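Local coordinates for protein carboxypeptidase 1 (Deinococcus radiodurans str. R1, PDB 5GIV) that probably releases amino acids one at a time, with broad specificity, from the C-terminus of peptides as a zinc-dependent M32 metallocarboxypeptidase, at residues Gly31-Gln34 with Ser35-Pro39; Ile100-Glu103 with Phe104-Phe108; Glu178-Ala181 with Ala182-Leu186; Gln210-Phe213 with Gly214-Ile218. One frame throughout, in Å; residues are numbered along the deposited sequence.

Interaction 1 (Gly31-Gln34 with Ser35-Pro39); sequences GWDQ and STFLP
T36 lies against two rings at the C-terminal end of helix 8-36: its CG2 sits over a face of the W32 indole, a CH-pi contact 4.1 Å from the centroid of the five-membered ring, and its CB over a face of F37. F37 completes an offset edge-to-face pair with the six-membered ring of W32, planes at 66°, W32 CH2 lying in the F37 plane 3.6 Å from F37 CE2. W32 CG is anti to its own N (chi1 170°), which sets the indole beside the carbonyl carbon, where T36 and F37 meet it; a broad ring suits a site that also meets R247 in a cation-pi contact. With an alanine at W32, T36 CG2 and the F37 edge would probably lose the ring they pack against. F37 also stacks on F37 of the second subunit, so the helix end belongs to the dimer interface. Buried D33 has its charge met at both oxygens: OD2 forms a salt bridge with R46 and OD1 with R247 of the second subunit. A threonine hydroxyl suits a helix end, since T36 OG1 bonds W32 O at 2.9 Å. Three amides converge on D33 O: T36 N from above the carbonyl plane, L38 N, and F37 N at 2.9 Å.

Interaction 2 (Ile100-Glu103 with Phe104-Phe108); sequences IPAE and FVREF
I100 touches F104 and V105 where the chain turns into helix 102-122, with P101 at the N-cap position; the contact is the first turn of that helix. Its apolar part gathers round the CG2 methyl of I100. CG2 lies 3.5 Å from F104 CD2, meeting the ring obliquely, and 3.9 Å from V105 CG2. A beta-branched residue suits this place because, with CG2 anti to the backbone N, one methyl reaches forward to both side chains. F104 extends away from the first turn, its CG also anti to the backbone N (chi1 -176°), to pack on helix 128-147 and meet Y148 edge-to-face.

The backbone bonds are those of a starting helix. Proline suits the N-cap because no turn before it calls for its amide hydrogen, and the carbonyl P101 O accepts the first helical bond, from V105 N at 3.0 Å. R106 N follows on A102 O and E107 N on E103 O.

The charged part lies on the exposed side, where long polar chains are at home. E103 and R106, three residues apart, form a salt bridge in which R106 NH2 gives an N-H to the anti lone pair of E103 OE1, in the guanidinium plane, at 2.9 Å and 157°. R106 NE adds a weak bond to the same oxygen. A102 O lies over the centre of one guanidinium face, 3.7 Å above it. One water closes the bridge, donating to E103 OE1 at 2.8 Å and accepting from R106 NE at 3.0 Å.

Interaction 3 (Glu178-Ala181 with Ala182-Leu186); sequences ELRA and ALVPL
L179 and L183 lie one turn apart on the buried side of helix 169-193, in a stretch where a proline interrupts the alpha-helical bonding. This is the close part: L179, A182 and L183 are all buried, and L183 N bonds L179 O at 2.7 Å. The two leucine side chains themselves touch only lightly, L179 CB lying 4.2 Å from L183 CD1. Leucine suits the position, being flexible enough to fill the space between helices and having no polar end to satisfy. A182, small and buried, packs against R494 of helix 487-501.

The solvent side belongs to E178, A181 and P185. Proline has no amide hydrogen, and P185 CD sits 3.3 Å from A181 O where a helical N-H would have pointed, so the helix kinks there.

On a third flank R180 and V184 run alongside each other, R180 CG 4.0 Å from V184 CG2; CG anti to the backbone N (chi1 -171°) starts the arginine toward N392, which its guanidinium reaches by a hydrogen bond. Among the neighbours, the leucine side faces helix 487-501 through Y489, L490 and L493 and helix 420-439 through T423 and V427, while R180 and V184 lie against I362 and L359 of helix 357-372.

Interaction 4 (Gln210-Phe213 with Gly214-Ile218); sequences QLAF and GERVI
Q210 O receives the amide of G214 in the shortest backbone bond of this contact, 2.9 Å with an N-H...O angle of 165°, a regular turn of alpha-helix 207-221. The next three i to i+4 bonds follow, E215 N on L211 O, R216 N on A212 O and V217 N on F213 O. The side chains divide into an apolar CH-pi pair, F213 with V217, and the arginine R216 beside the same ring.

F213 and V217 sit one turn apart on the buried side. V217 CG2 lies over one face of the F213 ring, 4.0 Å from its centroid, a CH-pi contact offset toward the rim beside CE2. A beta-branched valine fits here, since CG2, anti to the carbonyl carbon, is set over the ring.

R216 crosses F213 at about a right angle, the guanidinium and ring planes 83° apart. CG anti to the carbonyl carbon and a bend at chi3 (-65°) fold the chain back over the preceding turn, so A212 O and F213 CA lie against one guanidinium face. R216 NH2 comes to the rim of the ring, 3.8 Å from F213 CD1, and forms a salt bridge with D319. A leucine in its place would probably leave the D319 carboxylate without this charged mate and take NH2 away from the F213 rim.

V217 also packs on L265 of helix 257-275, which carries the zinc ligands H266 and H270. F213, edge-to-face with W320, and V217, on F312 and Y316, pack while R216 pairs with D319, so helix 207-221 is joined to helix 310-323 by both apolar packing and charge.

Overall arrangement
All four contacts are local, within single helices or at their ends, and none touches another. Interaction 2 is a surface contact at a helix start, with a water-linked salt bridge on its exposed side. Interactions 1, 3 and 4 are partly buried. Interaction 1 ends a helix at the subunit interface, about 40 Å between centres from interaction 3 and on the opposite side of the chain's centre; it combines ring packing with salt bridges to both subunits. Interactions 3 and 4 lie on helices that follow each other in the chain: the first rests on leucine packing and a proline kink, the second on a phenylalanine with an arginine paired to a neighbouring helix.

Interaction 1 (Gly31-Gln34 with Ser35-Pro39)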
loop_
_atom_site.group_PDB
_atom_site.type_symbol
_atom_site.label_atom_id
_atom_site.label_comp_id
_atom_site.label_asym_id
_atom_site.label_seq_id
_atom_site.Cartn_x
_atom_site.Cartn_y
_atom_site.Cartn_z
ATOM N N GLY A 31 -3.187 6.950 2.906
ATOM C CA GLY A 31 -3.834 6.740 4.191
ATOM C C GLY A 31 -4.065 5.274 4.508
ATOM O O GLY A 31 -3.896 4.841 5.656
ATOM N N TRP A 32 -4.455 4.486 3.503
ATOM C CA TRP A 32 -4.655 3.060 3.741
ATOM C C TRP A 32 -3.360 2.401 4.193
ATOM O O TRP A 32 -3.347 1.635 5.164
ATOM C CB TRP A 32 -5.195 2.381 2.483
ATOM C CG TRP A 32 -5.206 0.876 2.576
ATOM C CD1 TRP A 32 -6.213 0.086 3.051
ATOM C CD2 TRP A 32 -4.157 -0.010 2.170
ATOM N NE1 TRP A 32 -5.858 -1.243 2.959
ATOM C CE2 TRP A 32 -4.599 -1.325 2.422
ATOM C CE3 TRP A 32 -2.885 0.184 1.615
ATOM C CZ2 TRP A 32 -3.811 -2.442 2.151
ATOM C CZ3 TRP A 32 -2.104 -0.926 1.341
ATOM C CH2 TRP A 32 -2.570 -2.224 1.608
ATOM N N ASP A 33 -2.256 2.693 3.501
ATOM C CA ASP A 33 -0.972 2.125 3.889
ATOM C C ASP A 33 -0.532 2.635 5.255
ATOM O O ASP A 33 0.065 1.886 6.040
ATOM C CB ASP A 33 0.075 2.446 2.815
ATOM C CG ASP A 33 1.476 1.975 3.192
ATOM O OD1 ASP A 33 1.762 0.757 3.069
ATOM O OD2 ASP A 33 2.280 2.835 3.619
ATOM N N GLN A 34 -0.846 3.895 5.569
ATOM C CA GLN A 34 -0.498 4.445 6.874
ATOM C C GLN A 34 -1.137 3.648 8.003
ATOM O O GLN A 34 -0.537 3.474 9.068
ATOM C CB GLN A 34 -0.922 5.909 6.939
ATOM C CG GLN A 34 -0.714 6.568 8.280
ATOM C CD GLN A 34 -1.461 7.881 8.395
ATOM O OE1 GLN A 34 -2.645 7.984 8.038
ATOM N NE2 GLN A 34 -0.765 8.906 8.868
ATOM N N SER A 35 -2.354 3.161 7.790
ATOM C CA SER A 35 -3.076 2.420 8.813
ATOM C C SER A 35 -2.734 0.937 8.849
ATOM O O SER A 35 -3.053 0.273 9.833
ATOM C CB SER A 35 -4.584 2.568 8.599
ATOM O OG SER A 35 -4.962 3.923 8.718
ATOM N N THR A 36 -2.126 0.389 7.802
ATOM C CA THR A 36 -1.900 -1.047 7.724
ATOM C C THR A 36 -0.436 -1.424 7.868
ATOM O O THR A 36 -0.098 -2.286 8.679
ATOM C CB THR A 36 -2.442 -1.606 6.403
ATOM O OG1 THR A 36 -1.868 -0.879 5.309
ATOM C CG2 THR A 36 -3.954 -1.471 6.343
ATOM N N PHE A 37 0.445 -0.848 7.052
ATOM C CA PHE A 37 1.798 -1.366 6.940
ATOM C C PHE A 37 2.905 -0.346 7.181
ATOM O O PHE A 37 4.069 -0.747 7.249
ATOM C CB PHE A 37 1.987 -2.016 5.562
ATOM C CG PHE A 37 1.020 -3.154 5.310
ATOM C CD1 PHE A 37 1.104 -4.325 6.050
ATOM C CD2 PHE A 37 0.016 -3.040 4.357
ATOM C CE1 PHE A 37 0.210 -5.370 5.836
ATOM C CE2 PHE A 37 -0.873 -4.078 4.140
ATOM C CZ PHE A 37 -0.775 -5.243 4.874
ATOM N N LEU A 38 2.592 0.929 7.333
ATOM C CA LEU A 38 3.621 1.932 7.525
ATOM C C LEU A 38 4.489 1.579 8.727
ATOM O O LEU A 38 3.959 1.372 9.826
ATOM C CB LEU A 38 2.981 3.294 7.731
ATOM C CG LEU A 38 3.958 4.460 7.787
ATOM C CD1 LEU A 38 4.605 4.642 6.408
ATOM C CD2 LEU A 38 3.266 5.740 8.271
ATOM N N PRO A 39 5.803 1.469 8.565
ATOM C CA PRO A 39 6.669 1.207 9.722
ATOM C C PRO A 39 6.681 2.382 10.695
ATOM O O PRO A 39 6.420 3.533 10.336
ATOM C CB PRO A 39 8.051 0.979 9.093
ATOM C CG PRO A 39 7.742 0.586 7.658
ATOM C CD PRO A 39 6.524 1.364 7.287
#

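Interaction 2 (Ile100-Glu103 with Phe104-Phe108)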
loop_
_atom_site.group_PDB
_atom_site.type_symbol
_atom_site.label_atom_id
_atom_site.label_comp_id
_atom_site.label_asym_id
_atom_site.label_seq_id
_atom_site.Cartn_x
_atom_site.Cartn_y
_atom_site.Cartn_z
ATOM N N ILE A 100 -13.864 28.353 0.901
ATOM C CA ILE A 100 -13.000 28.394 2.075
ATOM C C ILE A 100 -11.590 28.742 1.611
ATOM O O ILE A 100 -11.036 28.020 0.764
ATOM C CB ILE A 100 -13.021 27.064 2.839
ATOM C CG1 ILE A 100 -14.466 26.676 3.166
ATOM C CG2 ILE A 100 -12.165 27.156 4.104
ATOM C CD1 ILE A 100 -14.598 25.328 3.830
ATOM N N PRO A 101 -10.987 29.809 2.126
ATOM C CA PRO A 101 -9.635 30.186 1.696
ATOM C C PRO A 101 -8.632 29.064 1.919
ATOM O O PRO A 101 -8.679 28.358 2.931
ATOM C CB PRO A 101 -9.311 31.404 2.573
ATOM C CG PRO A 101 -10.630 31.935 3.007
ATOM C CD PRO A 101 -11.541 30.748 3.117
ATOM N N ALA A 102 -7.708 28.914 0.962
ATOM C CA ALA A 102 -6.682 27.878 1.066
ATOM C C ALA A 102 -5.857 28.033 2.341
ATOM O O ALA A 102 -5.456 27.037 2.956
ATOM C CB ALA A 102 -5.773 27.906 -0.160
ATOM N N GLU A 103 -5.588 29.273 2.754
ATOM C CA GLU A 103 -4.886 29.486 4.015
ATOM C C GLU A 103 -5.605 28.785 5.160
ATOM O O GLU A 103 -4.993 28.064 5.956
ATOM C CB GLU A 103 -4.766 30.982 4.303
ATOM C CG GLU A 103 -3.341 31.481 4.346
ATOM C CD GLU A 103 -2.423 30.550 5.120
ATOM O OE1 GLU A 103 -1.770 29.686 4.483
ATOM O OE2 GLU A 103 -2.365 30.671 6.366
ATOM N N PHE A 104 -6.918 28.993 5.249
ATOM C CA PHE A 104 -7.706 28.407 6.328
ATOM C C PHE A 104 -7.734 26.886 6.232
ATOM O O PHE A 104 -7.747 26.197 7.254
ATOM C CB PHE A 104 -9.123 28.969 6.304
ATOM C CG PHE A 104 -9.975 28.484 7.428
ATOM C CD1 PHE A 104 -9.976 29.155 8.642
ATOM C CD2 PHE A 104 -10.767 27.365 7.284
ATOM C CE1 PHE A 104 -10.756 28.723 9.685
ATOM C CE2 PHE A 104 -11.546 26.924 8.326
ATOM C CZ PHE A 104 -11.541 27.603 9.529
ATOM N N VAL A 105 -7.782 26.344 5.016
ATOM C CA VAL A 105 -7.767 24.892 4.860
ATOM C C VAL A 105 -6.518 24.311 5.504
ATOM O O VAL A 105 -6.579 23.323 6.243
ATOM C CB VAL A 105 -7.851 24.513 3.371
ATOM C CG1 VAL A 105 -7.746 22.994 3.194
ATOM C CG2 VAL A 105 -9.121 25.071 2.747
ATOM N N ARG A 106 -5.365 24.936 5.246
ATOM C CA ARG A 106 -4.099 24.439 5.778
ATOM C C ARG A 106 -4.012 24.609 7.289
ATOM O O ARG A 106 -3.534 23.711 7.991
ATOM C CB ARG A 106 -2.932 25.142 5.082
ATOM C CG ARG A 106 -2.681 24.657 3.652
ATOM C CD ARG A 106 -1.413 25.267 3.076
ATOM N NE ARG A 106 -1.552 26.713 2.930
ATOM C CZ ARG A 106 -1.992 27.314 1.828
ATOM N NH1 ARG A 106 -2.323 26.592 0.761
ATOM N NH2 ARG A 106 -2.093 28.637 1.792
ATOM N N GLU A 107 -4.455 25.754 7.809
ATOM C CA GLU A 107 -4.395 25.968 9.251
ATOM C C GLU A 107 -5.238 24.934 9.989
ATOM O O GLU A 107 -4.779 24.311 10.952
ATOM C CB GLU A 107 -4.843 27.392 9.596
ATOM C CG GLU A 107 -4.731 27.713 11.081
ATOM C CD GLU A 107 -5.504 28.957 11.495
ATOM O OE1 GLU A 107 -6.274 29.494 10.668
ATOM O OE2 GLU A 107 -5.330 29.404 12.654
ATOM N N PHE A 108 -6.484 24.745 9.553
ATOM C CA PHE A 108 -7.360 23.759 10.180
ATOM C C PHE A 108 -6.774 22.353 10.055
ATOM O O PHE A 108 -6.757 21.583 11.023
ATOM C CB PHE A 108 -8.752 23.834 9.539
ATOM C CG PHE A 108 -9.870 23.379 10.439
ATOM C CD1 PHE A 108 -9.614 22.650 11.582
ATOM C CD2 PHE A 108 -11.183 23.699 10.143
ATOM C CE1 PHE A 108 -10.647 22.242 12.406
ATOM C CE2 PHE A 108 -12.219 23.290 10.965
ATOM C CZ PHE A 108 -11.946 22.562 12.096
HETATM O O HOH W 1 0.106 27.794 5.197
#

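Interaction 3 (Glu178-Ala181 with Ala182-Leu186)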
loop_
_atom_site.group_PDB
_atom_site.type_symbol
_atom_site.label_atom_id
_atom_site.label_comp_id
_atom_site.label_asym_id
_atom_site.label_seq_id
_atom_site.Cartn_x
_atom_site.Cartn_y
_atom_site.Cartn_z
ATOM N N GLU A 178 -38.086 10.566 18.572
ATOM C CA GLU A 178 -38.867 9.380 18.259
ATOM C C GLU A 178 -38.108 8.104 18.625
ATOM O O GLU A 178 -38.691 7.171 19.192
ATOM C CB GLU A 178 -39.248 9.410 16.784
ATOM C CG GLU A 178 -40.362 8.479 16.412
ATOM C CD GLU A 178 -40.765 8.664 14.966
ATOM O OE1 GLU A 178 -40.265 9.635 14.346
ATOM O OE2 GLU A 178 -41.615 7.882 14.476
ATOM N N LEU A 179 -36.806 8.037 18.306
ATOM C CA LEU A 179 -36.035 6.844 18.659
ATOM C C LEU A 179 -35.905 6.703 20.172
ATOM O O LEU A 179 -36.009 5.596 20.712
ATOM C CB LEU A 179 -34.658 6.875 18.004
ATOM C CG LEU A 179 -34.610 6.862 16.474
ATOM C CD1 LEU A 179 -33.153 6.799 15.989
ATOM C CD2 LEU A 179 -35.459 5.745 15.884
ATOM N N ARG A 180 -35.658 7.814 20.866
ATOM C CA ARG A 180 -35.572 7.795 22.321
ATOM C C ARG A 180 -36.869 7.297 22.948
ATOM O O ARG A 180 -36.854 6.442 23.844
ATOM C CB ARG A 180 -35.232 9.202 22.812
ATOM C CG ARG A 180 -34.903 9.339 24.280
ATOM C CD ARG A 180 -34.579 10.794 24.579
ATOM N NE ARG A 180 -33.254 10.960 25.169
ATOM C CZ ARG A 180 -32.486 12.035 24.992
ATOM N NH1 ARG A 180 -32.901 13.044 24.229
ATOM N NH2 ARG A 180 -31.293 12.103 25.577
ATOM N N ALA A 181 -38.012 7.831 22.491
ATOM C CA ALA A 181 -39.304 7.450 23.064
ATOM C C ALA A 181 -39.605 5.973 22.861
ATOM O O ALA A 181 -40.207 5.338 23.732
ATOM C CB ALA A 181 -40.426 8.297 22.458
ATOM N N ALA A 182 -39.195 5.404 21.730
ATOM C CA ALA A 182 -39.485 3.999 21.460
ATOM C C ALA A 182 -38.386 3.063 21.961
ATOM O O ALA A 182 -38.687 1.977 22.473
ATOM C CB ALA A 182 -39.714 3.783 19.958
ATOM N N LEU A 183 -37.112 3.448 21.820
ATOM C CA LEU A 183 -36.042 2.484 22.073
ATOM C C LEU A 183 -35.672 2.370 23.550
ATOM O O LEU A 183 -35.350 1.263 24.005
ATOM C CB LEU A 183 -34.807 2.814 21.227
ATOM C CG LEU A 183 -35.055 2.623 19.723
ATOM C CD1 LEU A 183 -33.790 2.850 18.902
ATOM C CD2 LEU A 183 -35.684 1.253 19.422
ATOM N N VAL A 184 -35.731 3.464 24.319
ATOM C CA VAL A 184 -35.414 3.384 25.749
ATOM C C VAL A 184 -36.288 2.366 26.467
ATOM O O VAL A 184 -35.743 1.510 27.184
ATOM C CB VAL A 184 -35.509 4.775 26.397
ATOM C CG1 VAL A 184 -35.362 4.657 27.909
ATOM C CG2 VAL A 184 -34.446 5.717 25.844
ATOM N N PRO A 185 -37.615 2.414 26.367
ATOM C CA PRO A 185 -38.426 1.393 27.051
ATOM C C PRO A 185 -38.166 -0.006 26.531
ATOM O O PRO A 185 -38.119 -0.961 27.314
ATOM C CB PRO A 185 -39.867 1.851 26.784
ATOM C CG PRO A 185 -39.741 3.307 26.351
ATOM C CD PRO A 185 -38.434 3.420 25.670
ATOM N N LEU A 186 -38.014 -0.167 25.218
ATOM C CA LEU A 186 -37.741 -1.491 24.671
ATOM C C LEU A 186 -36.389 -2.014 25.156
ATOM O O LEU A 186 -36.247 -3.200 25.472
ATOM C CB LEU A 186 -37.788 -1.441 23.143
ATOM C CG LEU A 186 -37.476 -2.742 22.400
ATOM C CD1 LEU A 186 -38.486 -3.810 22.794
ATOM C CD2 LEU A 186 -37.485 -2.529 20.902
#

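Interaction 4 (Gln210-Phe213 with Gly214-Ile218)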
loop_
_atom_site.group_PDB
_atom_site.type_symbol
_atom_site.label_atom_id
_atom_site.label_comp_id
_atom_site.label_asym_id
_atom_site.label_seq_id
_atom_site.Cartn_x
_atom_site.Cartn_y
_atom_site.Cartn_z
ATOM N N GLN A 210 -11.248 -17.065 11.945
ATOM C CA GLN A 210 -12.233 -15.990 11.935
ATOM C C GLN A 210 -12.180 -15.221 10.625
ATOM O O GLN A 210 -13.213 -14.987 9.990
ATOM C CB GLN A 210 -12.009 -15.051 13.121
ATOM C CG GLN A 210 -12.353 -15.618 14.483
ATOM C CD GLN A 210 -12.392 -14.526 15.539
ATOM O OE1 GLN A 210 -12.985 -13.466 15.327
ATOM N NE2 GLN A 210 -11.767 -14.777 16.678
ATOM N N LEU A 211 -10.979 -14.843 10.188
ATOM C CA LEU A 211 -10.869 -14.104 8.938
ATOM C C LEU A 211 -11.371 -14.944 7.768
ATOM O O LEU A 211 -12.096 -14.442 6.901
ATOM C CB LEU A 211 -9.423 -13.668 8.704
ATOM C CG LEU A 211 -8.923 -12.615 9.682
ATOM C CD1 LEU A 211 -7.410 -12.396 9.559
ATOM C CD2 LEU A 211 -9.696 -11.332 9.438
ATOM N N ALA A 212 -11.016 -16.228 7.738
ATOM C CA ALA A 212 -11.444 -17.081 6.634
ATOM C C ALA A 212 -12.959 -17.172 6.583
ATOM O O ALA A 212 -13.567 -17.044 5.516
ATOM C CB ALA A 212 -10.825 -18.477 6.760
ATOM N N PHE A 213 -13.591 -17.376 7.734
ATOM C CA PHE A 213 -15.043 -17.435 7.762
ATOM C C PHE A 213 -15.656 -16.114 7.306
ATOM O O PHE A 213 -16.593 -16.095 6.498
ATOM C CB PHE A 213 -15.524 -17.812 9.163
ATOM C CG PHE A 213 -17.015 -17.753 9.313
ATOM C CD1 PHE A 213 -17.799 -18.847 8.981
ATOM C CD2 PHE A 213 -17.634 -16.608 9.781
ATOM C CE1 PHE A 213 -19.174 -18.796 9.111
ATOM C CE2 PHE A 213 -19.005 -16.560 9.920
ATOM C CZ PHE A 213 -19.777 -17.659 9.585
ATOM N N GLY A 214 -15.135 -14.995 7.810
ATOM C CA GLY A 214 -15.695 -13.701 7.443
ATOM C C GLY A 214 -15.613 -13.420 5.953
ATOM O O GLY A 214 -16.517 -12.809 5.376
ATOM N N GLU A 215 -14.522 -13.846 5.313
ATOM C CA GLU A 215 -14.374 -13.601 3.883
ATOM C C GLU A 215 -15.286 -14.496 3.051
ATOM O O GLU A 215 -15.685 -14.115 1.945
ATOM C CB GLU A 215 -12.918 -13.782 3.469
ATOM C CG GLU A 215 -12.028 -12.672 3.964
ATOM C CD GLU A 215 -10.675 -12.699 3.320
ATOM O OE1 GLU A 215 -9.949 -11.688 3.445
ATOM O OE2 GLU A 215 -10.359 -13.708 2.649
ATOM N N ARG A 216 -15.627 -15.679 3.554
ATOM C CA ARG A 216 -16.603 -16.500 2.850
ATOM C C ARG A 216 -17.992 -15.869 2.899
ATOM O O ARG A 216 -18.733 -15.908 1.911
ATOM C CB ARG A 216 -16.623 -17.908 3.440
ATOM C CG ARG A 216 -15.311 -18.674 3.257
ATOM C CD ARG A 216 -15.494 -20.160 3.531
ATOM N NE ARG A 216 -15.831 -20.447 4.923
ATOM C CZ ARG A 216 -14.930 -20.719 5.864
ATOM N NH1 ARG A 216 -13.638 -20.725 5.567
ATOM N NH2 ARG A 216 -15.316 -20.980 7.104
ATOM N N VAL A 217 -18.354 -15.264 4.030
ATOM C CA VAL A 217 -19.672 -14.650 4.154
ATOM C C VAL A 217 -19.795 -13.441 3.232
ATOM O O VAL A 217 -20.744 -13.336 2.451
ATOM C CB VAL A 217 -19.956 -14.277 5.620
ATOM C CG1 VAL A 217 -21.246 -13.464 5.716
ATOM C CG2 VAL A 217 -20.030 -15.541 6.487
ATOM N N ILE A 218 -18.845 -12.506 3.302
ATOM C CA ILE A 218 -19.015 -11.309 2.486
ATOM C C ILE A 218 -18.826 -11.642 1.016
ATOM O O ILE A 218 -19.393 -10.978 0.138
ATOM C CB ILE A 218 -18.073 -10.173 2.934
ATOM C CG1 ILE A 218 -16.621 -10.507 2.595
ATOM C CG2 ILE A 218 -18.289 -9.850 4.410
ATOM C CD1 ILE A 218 -15.647 -9.409 2.956
#